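Local coordinates for type III pantothenate kinase (Campylobacter jejuni, PDB 2NRH), which probably catalyses the ATP-dependent phosphorylation of pantothenate, the first step of coenzyme A biosynthesis, with the help of a monovalent cation, at residues 38-43 and 55-60; 77-82 and 193-198; 82-87 and 170-175. The protein carries 2 engineered substitutions. One frame throughout, in Å; residues are numbered along the deposited sequence.

Contact 1. Residues 38-43 and 55-60; sequences IFYINV and KNFINL. Engineered in segment 55-60: N56 (natural residue Lys).
Strands 38-42 and 57-59 run parallel, twisted by 47°, and pair through four backbone hydrogen bonds: I38 N to the carbonyl O of the engineered N56, I58 N to I38 O, Y40 N to I58 O and L60 N to Y40 O. With helix 48-53 between them they form a beta-alpha-beta unit at one margin of the first sheet of this actin-like ATPase fold. I38, Y40, F57 and N59 share a face, where I38 lays a beta-branched chain over the F57 ring and the flat N59 amide matches the flat Y40 ring. I38 CB is over the centre of the F57 ring, 3.9 Å from the centroid, while I38 CD1 reaches F57 CZ at 3.4 Å. The edge of F57 is turned toward the face of Y40, offset, with planes at 63°; L51 of helix 48-53 touches both side chains. CG of Y40 takes the crowded place between backbone N and carbonyl carbon (chi1 77°), which swings the phenol across strand 57-59. The N59 amide lies stacked on this ring, and N59 CA makes a CH-pi contact 3.8 Å from the Y40 centroid. On the other face, F39 CD1 meets I58 CG2 at 3.6 Å. N59 OD1 accepts from E61 N, and a water links it to N42 N, 2.9 Å from each.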
loop_
_atom_site.group_PDB
_atom_site.type_symbol
_atom_site.label_atom_id
_atom_site.label_comp_id
_atom_site.label_asym_id
_atom_site.label_seq_id
_atom_site.Cartn_x
_atom_site.Cartn_y
_atom_site.Cartn_z
ATOM N N ILE B 38 32.407 -17.702 0.679
ATOM C CA ILE B 38 31.024 -17.332 0.541
ATOM C C ILE B 38 30.871 -16.220 -0.505
ATOM O O ILE B 38 31.384 -15.120 -0.325
ATOM C CB ILE B 38 30.403 -16.884 1.896
ATOM C CG1 ILE B 38 30.484 -18.025 2.929
ATOM C CG2 ILE B 38 28.965 -16.436 1.665
ATOM C CD1 ILE B 38 30.104 -17.658 4.423
ATOM N N PHE B 39 30.146 -16.522 -1.576
ATOM C CA PHE B 39 29.723 -15.524 -2.571
ATOM C C PHE B 39 28.503 -14.756 -2.120
ATOM O O PHE B 39 27.579 -15.329 -1.571
ATOM C CB PHE B 39 29.483 -16.226 -3.894
ATOM C CG PHE B 39 30.711 -16.957 -4.377
ATOM C CD1 PHE B 39 31.745 -16.251 -5.044
ATOM C CD2 PHE B 39 30.892 -18.313 -4.095
ATOM C CE1 PHE B 39 32.926 -16.899 -5.482
ATOM C CE2 PHE B 39 32.076 -18.971 -4.535
ATOM C CZ PHE B 39 33.086 -18.245 -5.237
ATOM N N TYR B 40 28.493 -13.444 -2.288
ATOM C CA TYR B 40 27.387 -12.710 -1.743
ATOM C C TYR B 40 26.927 -11.559 -2.620
ATOM O O TYR B 40 27.678 -11.085 -3.467
ATOM C CB TYR B 40 27.720 -12.244 -0.323
ATOM C CG TYR B 40 28.631 -11.057 -0.236
ATOM C CD1 TYR B 40 28.104 -9.773 -0.139
ATOM C CD2 TYR B 40 30.039 -11.203 -0.241
ATOM C CE1 TYR B 40 28.937 -8.640 -0.045
ATOM C CE2 TYR B 40 30.882 -10.078 -0.145
ATOM C CZ TYR B 40 30.326 -8.802 -0.042
ATOM O OH TYR B 40 31.124 -7.682 0.045
ATOM N N ILE B 41 25.681 -11.137 -2.402
ATOM C CA ILE B 41 25.195 -9.766 -2.688
ATOM C C ILE B 41 24.595 -9.150 -1.384
ATOM O O ILE B 41 24.130 -9.849 -0.471
ATOM C CB ILE B 41 24.170 -9.760 -3.795
ATOM C CG1 ILE B 41 22.882 -10.476 -3.356
ATOM C CG2 ILE B 41 24.757 -10.377 -5.090
ATOM C CD1 ILE B 41 21.821 -10.484 -4.410
ATOM N N ASN B 42 24.600 -7.832 -1.298
ATOM C CA ASN B 42 24.206 -7.153 -0.062
ATOM C C ASN B 42 23.545 -5.808 -0.370
ATOM O O ASN B 42 24.063 -5.054 -1.172
ATOM C CB ASN B 42 25.445 -6.980 0.848
ATOM C CG ASN B 42 25.181 -6.036 1.988
ATOM O OD1 ASN B 42 24.248 -6.245 2.772
ATOM N ND2 ASN B 42 26.000 -4.990 2.100
ATOM N N VAL B 43 22.386 -5.549 0.248
ATOM C CA VAL B 43 21.721 -4.235 0.180
ATOM C C VAL B 43 21.800 -3.531 1.529
ATOM O O VAL B 43 21.388 -2.421 1.679
ATOM C CB VAL B 43 20.194 -4.304 -0.285
ATOM C CG1 VAL B 43 20.084 -4.875 -1.682
ATOM C CG2 VAL B 43 19.305 -5.051 0.743
ATOM N N LYS B 55 37.441 -11.979 4.791
ATOM C CA LYS B 55 38.160 -12.295 3.541
ATOM C C LYS B 55 37.558 -13.457 2.778
ATOM O O LYS B 55 37.688 -13.520 1.576
ATOM C CB LYS B 55 39.654 -12.531 3.804
ATOM C CG LYS B 55 40.304 -11.324 4.493
ATOM C CD LYS B 55 41.665 -11.636 5.179
ATOM C CE LYS B 55 42.041 -10.431 6.089
ATOM N NZ LYS B 55 43.362 -10.556 6.755
ATOM N N ASN B 56 36.876 -14.355 3.480
ATOM C CA ASN B 56 36.188 -15.450 2.827
ATOM C C ASN B 56 34.923 -15.006 2.089
ATOM O O ASN B 56 34.321 -15.793 1.360
ATOM C CB ASN B 56 35.892 -16.594 3.814
ATOM C CG ASN B 56 34.911 -16.188 4.913
ATOM O OD1 ASN B 56 35.053 -15.121 5.504
ATOM N ND2 ASN B 56 33.930 -17.041 5.206
ATOM N N PHE B 57 34.527 -13.749 2.273
ATOM C CA PHE B 57 33.333 -13.227 1.628
ATOM C C PHE B 57 33.622 -12.434 0.314
ATOM O O PHE B 57 34.427 -11.493 0.288
ATOM C CB PHE B 57 32.547 -12.357 2.604
ATOM C CG PHE B 57 31.488 -13.086 3.382
ATOM C CD1 PHE B 57 31.801 -13.747 4.565
ATOM C CD2 PHE B 57 30.162 -13.046 2.969
ATOM C CE1 PHE B 57 30.794 -14.381 5.324
ATOM C CE2 PHE B 57 29.147 -13.679 3.714
ATOM C CZ PHE B 57 29.451 -14.344 4.885
ATOM N N ILE B 58 32.924 -12.827 -0.751
ATOM C CA ILE B 58 33.274 -12.451 -2.103
ATOM C C ILE B 58 32.064 -11.876 -2.862
ATOM O O ILE B 58 31.097 -12.586 -3.165
ATOM C CB ILE B 58 33.891 -13.657 -2.826
ATOM C CG1 ILE B 58 35.287 -13.877 -2.237
ATOM C CG2 ILE B 58 33.900 -13.431 -4.363
ATOM C CD1 ILE B 58 35.760 -15.221 -2.370
ATOM N N ASN B 59 32.138 -10.580 -3.137
ATOM C CA ASN B 59 31.005 -9.772 -3.579
ATOM C C ASN B 59 30.745 -10.025 -5.062
ATOM O O ASN B 59 31.658 -9.897 -5.901
ATOM C CB ASN B 59 31.286 -8.299 -3.272
ATOM C CG ASN B 59 30.079 -7.392 -3.472
ATOM O OD1 ASN B 59 28.990 -7.807 -3.845
ATOM N ND2 ASN B 59 30.302 -6.120 -3.267
ATOM N N LEU B 60 29.529 -10.462 -5.373
ATOM C CA LEU B 60 29.201 -10.743 -6.743
ATOM C C LEU B 60 28.688 -9.521 -7.479
ATOM O O LEU B 60 28.551 -9.545 -8.722
ATOM C CB LEU B 60 28.168 -11.862 -6.849
ATOM C CG LEU B 60 28.500 -13.333 -6.599
ATOM C CD1 LEU B 60 27.375 -14.170 -7.218
ATOM C CD2 LEU B 60 29.886 -13.808 -7.102
HETATM O O HOH W 1 26.561 -6.548 -2.933
#

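Contact 2. Residues 77-82 and 193-198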
loop_
_atom_site.group_PDB
_atom_site.type_symbol
_atom_site.label_atom_id
_atom_site.label_comp_id
_atom_site.label_asym_id
_atom_site.label_seq_id
_atom_site.Cartn_x
_atom_site.Cartn_y
_atom_site.Cartn_z
ATOM N N ARG B 77 17.131 -6.843 -6.632
ATOM C CA ARG B 77 16.237 -6.802 -7.804
ATOM C C ARG B 77 16.992 -7.176 -9.090
ATOM O O ARG B 77 16.472 -7.920 -9.910
ATOM C CB ARG B 77 15.611 -5.417 -7.906
ATOM C CG ARG B 77 14.749 -5.147 -6.683
ATOM C CD ARG B 77 14.255 -3.702 -6.576
ATOM N NE ARG B 77 13.380 -3.269 -7.645
ATOM C CZ ARG B 77 13.019 -2.006 -7.854
ATOM N NH1 ARG B 77 13.378 -1.044 -7.021
ATOM N NH2 ARG B 77 12.219 -1.708 -8.856
ATOM N N ILE B 78 18.209 -6.667 -9.264
ATOM C CA ILE B 78 19.014 -7.051 -10.398
ATOM C C ILE B 78 19.164 -8.592 -10.473
ATOM O O ILE B 78 18.848 -9.194 -11.495
ATOM C CB ILE B 78 20.403 -6.321 -10.412
ATOM C CG1 ILE B 78 20.213 -4.860 -10.782
ATOM C CG2 ILE B 78 21.366 -7.003 -11.414
ATOM C CD1 ILE B 78 21.388 -3.943 -10.536
ATOM N N ALA B 79 19.624 -9.205 -9.375
ATOM C CA ALA B 79 19.851 -10.624 -9.318
ATOM C C ALA B 79 18.590 -11.448 -9.585
ATOM O O ALA B 79 18.680 -12.561 -10.119
ATOM C CB ALA B 79 20.464 -11.005 -7.943
ATOM N N ALA B 80 17.423 -10.950 -9.186
ATOM C CA ALA B 80 16.157 -11.686 -9.452
ATOM C C ALA B 80 15.682 -11.535 -10.881
ATOM O O ALA B 80 14.958 -12.415 -11.376
ATOM C CB ALA B 80 15.043 -11.267 -8.519
ATOM N N CYS B 81 16.022 -10.411 -11.510
ATOM C CA CYS B 81 15.712 -10.205 -12.933
ATOM C C CYS B 81 16.689 -10.913 -13.867
ATOM O O CYS B 81 16.443 -11.045 -15.060
ATOM C CB CYS B 81 15.685 -8.717 -13.290
ATOM S SG CYS B 81 14.267 -7.896 -12.576
ATOM N N TYR B 82 17.818 -11.306 -13.324
ATOM C CA TYR B 82 18.959 -11.610 -14.137
ATOM C C TYR B 82 18.776 -12.849 -15.044
ATOM O O TYR B 82 19.342 -12.869 -16.141
ATOM C CB TYR B 82 20.176 -11.833 -13.251
ATOM C CG TYR B 82 21.487 -11.609 -13.965
ATOM C CD1 TYR B 82 21.721 -10.423 -14.662
ATOM C CD2 TYR B 82 22.491 -12.568 -13.946
ATOM C CE1 TYR B 82 22.896 -10.193 -15.304
ATOM C CE2 TYR B 82 23.703 -12.325 -14.596
ATOM C CZ TYR B 82 23.880 -11.130 -15.257
ATOM O OH TYR B 82 25.063 -10.840 -15.875
ATOM N N LEU B 193 13.775 -19.407 -5.347
ATOM C CA LEU B 193 15.191 -19.201 -5.520
ATOM C C LEU B 193 15.571 -18.303 -6.686
ATOM O O LEU B 193 16.674 -18.414 -7.183
ATOM C CB LEU B 193 15.915 -20.540 -5.682
ATOM C CG LEU B 193 15.678 -21.718 -4.725
ATOM C CD1 LEU B 193 16.194 -23.002 -5.371
ATOM C CD2 LEU B 193 16.335 -21.546 -3.378
ATOM N N LEU B 194 14.706 -17.389 -7.107
ATOM C CA LEU B 194 15.050 -16.538 -8.246
ATOM C C LEU B 194 16.417 -15.836 -8.170
ATOM O O LEU B 194 17.167 -15.766 -9.165
ATOM C CB LEU B 194 13.984 -15.470 -8.491
ATOM C CG LEU B 194 13.069 -15.704 -9.656
ATOM C CD1 LEU B 194 12.534 -14.374 -10.091
ATOM C CD2 LEU B 194 13.811 -16.451 -10.864
ATOM N N ILE B 195 16.702 -15.296 -6.995
ATOM C CA ILE B 195 17.850 -14.457 -6.761
ATOM C C ILE B 195 19.084 -15.340 -6.820
ATOM O O ILE B 195 20.050 -14.992 -7.475
ATOM C CB ILE B 195 17.706 -13.690 -5.390
ATOM C CG1 ILE B 195 16.751 -12.520 -5.556
ATOM C CG2 ILE B 195 18.998 -13.118 -4.942
ATOM C CD1 ILE B 195 16.609 -11.654 -4.322
ATOM N N PHE B 196 19.046 -16.472 -6.118
ATOM C CA PHE B 196 20.173 -17.408 -6.093
ATOM C C PHE B 196 20.465 -17.987 -7.471
ATOM O O PHE B 196 21.592 -18.423 -7.720
ATOM C CB PHE B 196 19.911 -18.562 -5.120
ATOM C CG PHE B 196 20.086 -18.210 -3.697
ATOM C CD1 PHE B 196 21.286 -17.675 -3.233
ATOM C CD2 PHE B 196 19.046 -18.427 -2.793
ATOM C CE1 PHE B 196 21.449 -17.335 -1.891
ATOM C CE2 PHE B 196 19.191 -18.099 -1.438
ATOM C CZ PHE B 196 20.407 -17.548 -0.986
ATOM N N ARG B 197 19.453 -18.044 -8.338
ATOM C CA ARG B 197 19.652 -18.388 -9.752
ATOM C C ARG B 197 20.428 -17.294 -10.540
ATOM O O ARG B 197 21.320 -17.605 -11.329
ATOM C CB ARG B 197 18.309 -18.675 -10.448
ATOM C CG ARG B 197 17.580 -19.920 -9.958
ATOM C CD ARG B 197 16.422 -20.383 -10.931
ATOM N NE ARG B 197 16.360 -21.857 -11.005
ATOM C CZ ARG B 197 15.897 -22.567 -12.045
ATOM N NH1 ARG B 197 15.406 -21.977 -13.146
ATOM N NH2 ARG B 197 15.911 -23.893 -11.977
ATOM N N GLY B 198 20.086 -16.023 -10.336
ATOM C CA GLY B 198 20.914 -14.915 -10.824
ATOM C C GLY B 198 22.350 -15.010 -10.352
ATOM O O GLY B 198 23.297 -14.916 -11.163
HETATM O O HOH W 2 16.991 -14.699 -11.683
#
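R77 opens the segment with its CB turned away from helix 194-204, and its guanidinium forms a salt bridge with D99 and a hydrogen bond with Y70 OH; R77 and Y70 are both predicted to bind the substrate. Helical segments 77-81 and 194-198 cross almost at right angles (83°), with axes 7.0 Å apart at the closest, a spacing possible because small residues occupy the crossing. At A79 the methyl group faces I195 CG2 at 4.0 Å, while A79 O comes within 3.3 Å of G198 CA in a CA-H...O contact. Glycine suits this place, since a beta carbon on G198 would collide with A79 O. A water bridges A79 O and L194 O, 2.7 Å from the latter, so a water-mediated link joins the two backbones beside the methyl contacts. A80 comes next: its CB rests against I195 CG1 at 3.6 Å, and L194 CD1 approaches A80 O at 3.4 Å. Finally Y82 CB lies near G198 CA, and with CG anti to the backbone N (chi1 -157°) the ring brings Y82 CD2 to 3.7 Å from G198 O; the ring also makes a cation-pi contact with K201 and an edge-to-face pair with F64. The crossing is buried between two sheets: A80 and L194 lean on V89 of strand 87-92, I195 touches D91 of that strand and D7 of strand 4-8, and F196 packs on L5 and D7.

Contact 3. Residues 82-87 and 170-175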
loop_
_atom_site.group_PDB
_atom_site.type_symbol
_atom_site.label_atom_id
_atom_site.label_comp_id
_atom_site.label_asym_id
_atom_site.label_seq_id
_atom_site.Cartn_x
_atom_site.Cartn_y
_atom_site.Cartn_z
ATOM N N TYR B 82 17.818 -11.306 -13.324
ATOM C CA TYR B 82 18.959 -11.610 -14.137
ATOM C C TYR B 82 18.776 -12.849 -15.044
ATOM O O TYR B 82 19.342 -12.869 -16.141
ATOM C CB TYR B 82 20.176 -11.833 -13.251
ATOM C CG TYR B 82 21.487 -11.609 -13.965
ATOM C CD1 TYR B 82 21.721 -10.423 -14.662
ATOM C CD2 TYR B 82 22.491 -12.568 -13.946
ATOM C CE1 TYR B 82 22.896 -10.193 -15.304
ATOM C CE2 TYR B 82 23.703 -12.325 -14.596
ATOM C CZ TYR B 82 23.880 -11.130 -15.257
ATOM O OH TYR B 82 25.063 -10.840 -15.875
ATOM N N THR B 83 18.070 -13.899 -14.585
ATOM C CA THR B 83 17.935 -15.115 -15.431
ATOM C C THR B 83 16.708 -15.003 -16.369
ATOM O O THR B 83 16.335 -15.953 -17.051
ATOM C CB THR B 83 17.826 -16.380 -14.617
ATOM O OG1 THR B 83 16.719 -16.254 -13.723
ATOM C CG2 THR B 83 19.057 -16.606 -13.841
ATOM N N ILE B 84 16.104 -13.821 -16.390
ATOM C CA ILE B 84 14.871 -13.567 -17.151
ATOM C C ILE B 84 15.134 -12.671 -18.362
ATOM O O ILE B 84 15.773 -11.636 -18.253
ATOM C CB ILE B 84 13.717 -13.072 -16.169
ATOM C CG1 ILE B 84 13.248 -14.295 -15.350
ATOM C CG2 ILE B 84 12.513 -12.465 -16.900
ATOM C CD1 ILE B 84 13.174 -14.078 -13.924
ATOM N N GLU B 85 14.660 -13.126 -19.519
ATOM C CA GLU B 85 14.827 -12.449 -20.811
ATOM C C GLU B 85 13.671 -11.532 -21.074
ATOM O O GLU B 85 13.845 -10.468 -21.620
ATOM C CB GLU B 85 14.928 -13.487 -21.952
ATOM C CG GLU B 85 16.372 -14.170 -22.129
ATOM C CD GLU B 85 16.347 -15.603 -22.806
ATOM O OE1 GLU B 85 15.351 -16.012 -23.504
ATOM O OE2 GLU B 85 17.341 -16.337 -22.601
ATOM N N ASP B 86 12.478 -11.984 -20.728
ATOM C CA ASP B 86 11.237 -11.246 -20.937
ATOM C C ASP B 86 10.356 -11.674 -19.810
ATOM O O ASP B 86 10.317 -12.879 -19.508
ATOM C CB ASP B 86 10.531 -11.663 -22.228
ATOM C CG ASP B 86 11.359 -11.378 -23.438
ATOM O OD1 ASP B 86 11.346 -10.200 -23.868
ATOM O OD2 ASP B 86 12.046 -12.328 -23.918
ATOM N N GLY B 87 9.666 -10.705 -19.204
ATOM C CA GLY B 87 8.762 -10.988 -18.116
ATOM C C GLY B 87 8.646 -9.919 -17.029
ATOM O O GLY B 87 9.349 -8.891 -17.033
ATOM N N LYS B 170 5.090 -13.009 -19.376
ATOM C CA LYS B 170 5.068 -14.018 -18.312
ATOM C C LYS B 170 5.426 -13.345 -16.997
ATOM O O LYS B 170 6.153 -12.337 -17.011
ATOM C CB LYS B 170 6.088 -15.156 -18.579
ATOM C CG LYS B 170 6.269 -15.634 -20.078
ATOM C CD LYS B 170 5.488 -16.943 -20.414
ATOM C CE LYS B 170 5.760 -17.476 -21.864
ATOM N NZ LYS B 170 6.756 -18.609 -21.964
ATOM N N LEU B 171 4.909 -13.894 -15.887
ATOM C CA LEU B 171 5.213 -13.447 -14.530
ATOM C C LEU B 171 6.080 -14.433 -13.820
ATOM O O LEU B 171 5.840 -15.636 -13.895
ATOM C CB LEU B 171 3.969 -13.325 -13.699
ATOM C CG LEU B 171 3.187 -12.043 -13.802
ATOM C CD1 LEU B 171 1.756 -12.318 -13.388
ATOM C CD2 LEU B 171 3.834 -11.067 -12.902
ATOM N N TYR B 172 7.094 -13.914 -13.126
ATOM C CA TYR B 172 7.870 -14.711 -12.234
ATOM C C TYR B 172 7.680 -14.083 -10.846
ATOM O O TYR B 172 7.535 -12.841 -10.739
ATOM C CB TYR B 172 9.312 -14.721 -12.703
ATOM C CG TYR B 172 9.458 -15.227 -14.143
ATOM C CD1 TYR B 172 9.787 -16.555 -14.388
ATOM C CD2 TYR B 172 9.230 -14.389 -15.238
ATOM C CE1 TYR B 172 9.924 -17.016 -15.625
ATOM C CE2 TYR B 172 9.351 -14.847 -16.510
ATOM C CZ TYR B 172 9.691 -16.174 -16.699
ATOM O OH TYR B 172 9.846 -16.696 -17.955
ATOM N N PHE B 173 7.622 -14.942 -9.820
ATOM C CA PHE B 173 7.319 -14.529 -8.472
ATOM C C PHE B 173 8.336 -15.171 -7.570
ATOM O O PHE B 173 8.795 -16.278 -7.861
ATOM C CB PHE B 173 5.922 -15.002 -8.015
ATOM C CG PHE B 173 4.822 -14.048 -8.330
ATOM C CD1 PHE B 173 4.504 -13.015 -7.457
ATOM C CD2 PHE B 173 4.088 -14.189 -9.495
ATOM C CE1 PHE B 173 3.465 -12.097 -7.762
ATOM C CE2 PHE B 173 3.072 -13.306 -9.794
ATOM C CZ PHE B 173 2.753 -12.245 -8.910
ATOM N N THR B 174 8.688 -14.462 -6.492
ATOM C CA THR B 174 9.661 -14.971 -5.501
ATOM C C THR B 174 9.391 -14.294 -4.182
ATOM O O THR B 174 8.519 -13.419 -4.096
ATOM C CB THR B 174 11.196 -14.826 -5.964
ATOM O OG1 THR B 174 12.055 -15.587 -5.104
ATOM C CG2 THR B 174 11.677 -13.377 -6.039
ATOM N N GLY B 175 10.083 -14.728 -3.143
ATOM C CA GLY B 175 9.894 -14.107 -1.829
ATOM C C GLY B 175 8.849 -14.809 -0.966
ATOM O O GLY B 175 8.059 -15.621 -1.476
#
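Y172 leaves strand 171-174 toward the loop 82-87, its CG anti to the carbonyl carbon (chi1 -57°), and meets I84 coming the other way, tip to tip. Y172 CB lies 4.1 Å from I84 CD1, and Y172 CG is 3.9 Å from I84 CD1. Further along, I84 CG1 stands over the centre of one face of the Y172 ring, 3.9 Å from the centroid and only 6° off the normal, a CH-pi contact with Y172 CD2 among its nearest atoms. A branched aliphatic chain suits this spot because three of its carbons can spread over the flat ring. The strand carrying Y172 belongs to the second sheet of the actin-like ATPase fold, where it runs parallel to strand 87-92; backbone hydrogen bonds join both K170 and Y172 to V88. Toward its outer end the ring reaches the loop backbone: Y172 CE2 is 4.0 Å from I84 CG2 and 3.7 Å from D86 O. D86 OD1 accepts a hydrogen bond from N103 N. G87 comes to the ring edge and brings its CA within 3.1 Å of K170 O; a beta carbon there would run into Y172 CE2, and its phi of 147° is one that glycine alone readily adopts.

Contact 1 closes before the others open, while contact 3 is nested inside the long loop closed by contact 2. Their centres place contact 2 in the middle, 15 Å from contact 1 and 8 Å from contact 3, with contacts 1 and 3 about 23 Å apart. Contacts 1 and 3 involve different five-stranded sheets with the same strand order, the duplicated plan of the actin-like ATPase fold, and the crossed helices 75-81 and 194-204 lie between them. I41 CD1 packs on A79 CB and I195 CG2, and L194 CD1 on I84 CD1; Y82 belongs to both contacts 2 and 3. Packing is thus continuous from sheet to sheet, beside D7 and D91, predicted to bind ATP and potassium respectively.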